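Local coordinates for protein leucine aminopeptidase 2 (Saccharomyces cerevisiae, PDB 2XQ0) that cleaves amino-terminal residues from small peptides, preferring di- and tripeptides, with a single bound zinc ion, and has low epoxide hydrolase activity in vitro, at residues 559-564 with 589-594. Sequence-based numbering, arbitrary orientation.
Sequences VVFKMF and MKFVRP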
loop_
_atom_site.group_PDB
_atom_site.type_symbol
_atom_site.label_atom_id
_atom_site.label_comp_id
_atom_site.label_asym_id
_atom_site.label_seq_id
_atom_site.Cartn_x
_atom_site.Cartn_y
_atom_site.Cartn_z
ATOM N N VAL A 559 10.334 15.498 2.334
ATOM C CA VAL A 559 10.771 16.703 3.020
ATOM C C VAL A 559 10.222 17.934 2.309
ATOM O O VAL A 559 9.759 18.880 2.943
ATOM C CB VAL A 559 12.299 16.828 3.050
ATOM C CG1 VAL A 559 12.685 18.223 3.546
ATOM C CG2 VAL A 559 12.929 15.726 3.926
ATOM N N VAL A 560 10.294 17.921 0.984
ATOM C CA VAL A 560 9.759 19.016 0.191
ATOM C C VAL A 560 8.294 19.265 0.545
ATOM O O VAL A 560 7.875 20.413 0.680
ATOM C CB VAL A 560 9.911 18.747 -1.318
ATOM C CG1 VAL A 560 9.015 19.676 -2.120
ATOM C CG2 VAL A 560 11.375 18.891 -1.733
ATOM N N PHE A 561 7.528 18.193 0.728
ATOM C CA PHE A 561 6.117 18.335 1.066
ATOM C C PHE A 561 5.947 19.027 2.397
ATOM O O PHE A 561 5.141 19.942 2.520
ATOM C CB PHE A 561 5.397 16.992 1.119
ATOM C CG PHE A 561 4.005 17.089 1.682
ATOM C CD1 PHE A 561 2.931 17.378 0.856
ATOM C CD2 PHE A 561 3.776 16.932 3.039
ATOM C CE1 PHE A 561 1.650 17.490 1.368
ATOM C CE2 PHE A 561 2.499 17.039 3.561
ATOM C CZ PHE A 561 1.429 17.320 2.720
ATOM N N LYS A 562 6.700 18.571 3.401
ATOM C CA LYS A 562 6.673 19.172 4.726
ATOM C C LYS A 562 7.078 20.639 4.675
ATOM O O LYS A 562 6.462 21.481 5.323
ATOM C CB LYS A 562 7.600 18.414 5.667
ATOM C CG LYS A 562 7.126 17.012 5.973
ATOM C CD LYS A 562 5.803 17.058 6.703
ATOM C CE LYS A 562 5.301 15.661 6.985
ATOM N NZ LYS A 562 3.961 15.676 7.597
ATOM N N MET A 563 8.121 20.937 3.905
ATOM C CA MET A 563 8.553 22.321 3.702
ATOM C C MET A 563 7.395 23.160 3.201
ATOM O O MET A 563 7.137 24.241 3.705
ATOM C CB MET A 563 9.702 22.407 2.691
ATOM C CG MET A 563 9.980 23.834 2.218
ATOM S SD MET A 563 10.971 23.950 0.719
ATOM C CE MET A 563 9.883 23.197 -0.481
ATOM N N PHE A 564 6.692 22.656 2.196
ATOM C CA PHE A 564 5.526 23.375 1.695
ATOM C C PHE A 564 4.476 23.562 2.791
ATOM O O PHE A 564 3.929 24.658 2.955
ATOM C CB PHE A 564 4.938 22.670 0.478
ATOM C CG PHE A 564 5.604 23.046 -0.810
ATOM C CD1 PHE A 564 5.613 24.365 -1.235
ATOM C CD2 PHE A 564 6.204 22.091 -1.603
ATOM C CE1 PHE A 564 6.218 24.720 -2.425
ATOM C CE2 PHE A 564 6.807 22.445 -2.804
ATOM C CZ PHE A 564 6.815 23.753 -3.211
ATOM N N MET A 589 -1.026 9.968 -3.697
ATOM C CA MET A 589 -2.128 10.494 -2.888
ATOM C C MET A 589 -1.651 11.148 -1.605
ATOM O O MET A 589 -2.108 12.236 -1.239
ATOM C CB MET A 589 -3.167 9.409 -2.581
ATOM C CG MET A 589 -4.191 9.226 -3.689
ATOM S SD MET A 589 -5.494 8.036 -3.309
ATOM C CE MET A 589 -4.576 6.499 -3.240
ATOM N N LYS A 590 -0.713 10.493 -0.931
ATOM C CA LYS A 590 -0.228 10.995 0.358
ATOM C C LYS A 590 0.226 12.460 0.304
ATOM O O LYS A 590 0.173 13.157 1.319
ATOM C CB LYS A 590 0.886 10.092 0.910
ATOM C CG LYS A 590 2.292 10.660 0.785
ATOM C CD LYS A 590 3.370 9.698 1.310
ATOM C CE LYS A 590 3.425 9.648 2.829
ATOM N NZ LYS A 590 4.687 9.008 3.309
ATOM N N PHE A 591 0.671 12.930 -0.864
ATOM C CA PHE A 591 1.088 14.333 -1.015
ATOM C C PHE A 591 0.006 15.196 -1.648
ATOM O O PHE A 591 -0.251 16.319 -1.201
ATOM C CB PHE A 591 2.369 14.459 -1.844
ATOM C CG PHE A 591 3.509 13.621 -1.335
ATOM C CD1 PHE A 591 3.906 13.701 -0.013
ATOM C CD2 PHE A 591 4.186 12.759 -2.190
ATOM C CE1 PHE A 591 4.950 12.927 0.453
ATOM C CE2 PHE A 591 5.236 11.984 -1.726
ATOM C CZ PHE A 591 5.614 12.068 -0.411
ATOM N N VAL A 592 -0.622 14.652 -2.689
ATOM C CA VAL A 592 -1.653 15.342 -3.457
ATOM C C VAL A 592 -2.883 15.742 -2.633
ATOM O O VAL A 592 -3.276 16.913 -2.642
ATOM C CB VAL A 592 -2.080 14.496 -4.676
ATOM C CG1 VAL A 592 -3.316 15.081 -5.356
ATOM C CG2 VAL A 592 -0.924 14.375 -5.661
ATOM N N ARG A 593 -3.485 14.784 -1.928
ATOM C CA ARG A 593 -4.682 15.062 -1.127
ATOM C C ARG A 593 -4.427 16.132 -0.066
ATOM O O ARG A 593 -5.135 17.142 -0.005
ATOM C CB ARG A 593 -5.203 13.795 -0.449
ATOM C CG ARG A 593 -5.840 12.795 -1.375
ATOM C CD ARG A 593 -6.470 11.667 -0.581
ATOM N NE ARG A 593 -7.677 12.106 0.112
ATOM C CZ ARG A 593 -8.540 11.283 0.700
ATOM N NH1 ARG A 593 -8.327 9.969 0.678
ATOM N NH2 ARG A 593 -9.622 11.773 1.300
ATOM N N PRO A 594 -3.423 15.907 0.792
ATOM C CA PRO A 594 -3.132 16.903 1.820
ATOM C C PRO A 594 -2.688 18.219 1.195
ATOM O O PRO A 594 -2.987 19.282 1.735
ATOM C CB PRO A 594 -1.957 16.285 2.593
ATOM C CG PRO A 594 -1.996 14.824 2.272
ATOM C CD PRO A 594 -2.535 14.732 0.878
#
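Phe561 of helix 557-569 reaches across to the first turns of helix 589-600 and meets Phe591 and Pro594 there. The contact is almost wholly apolar, with no hydrogen bond between 559-564 and 589-594. The two phenylalanine rings meet obliquely, their centroids 5.7 Å apart and their planes at 39°. Phe591 brings its ring alongside the root of Phe561, CD1 standing 3.8 Å from Phe561 CB, while Lys590 CG covers one face of the Phe591 ring near its rim. With CG of Phe561 anti to the backbone N (chi1 171°), that ring points at the opposing helix, its CE1 toward the backbone of Phe591 and its CZ toward Pro594. There CZ abuts Pro594 CB at 3.5 Å, the two side chains crossing at about a right angle.

The ring also meets a polar atom, Phe561 CE1 lying 3.4 Å from Phe591 O. This carbonyl belongs to the residue three before Pro594, and the helix is kinked at Pro594, whose nitrogen makes no bond to the turn before. Cutting Phe561 back to an alanine would probably open a gap between the helices and deprive Pro594 CB and Phe591 CD1 of their common partner.

The pairing joins two helices of the C-terminal helical domain. Helix 576-582 packs against both through Trp582, which touches Val560 and Phe591; helix 508-519 lies against Val559 and Lys562, and helix 620-629 against Val592. Met589 makes a backbone hydrogen bond with Pro272, a substrate-binding residue, and the Phe591 side chain is about 9 Å from bound bestatin, so this packing lies near the active site without touching the inhibitor.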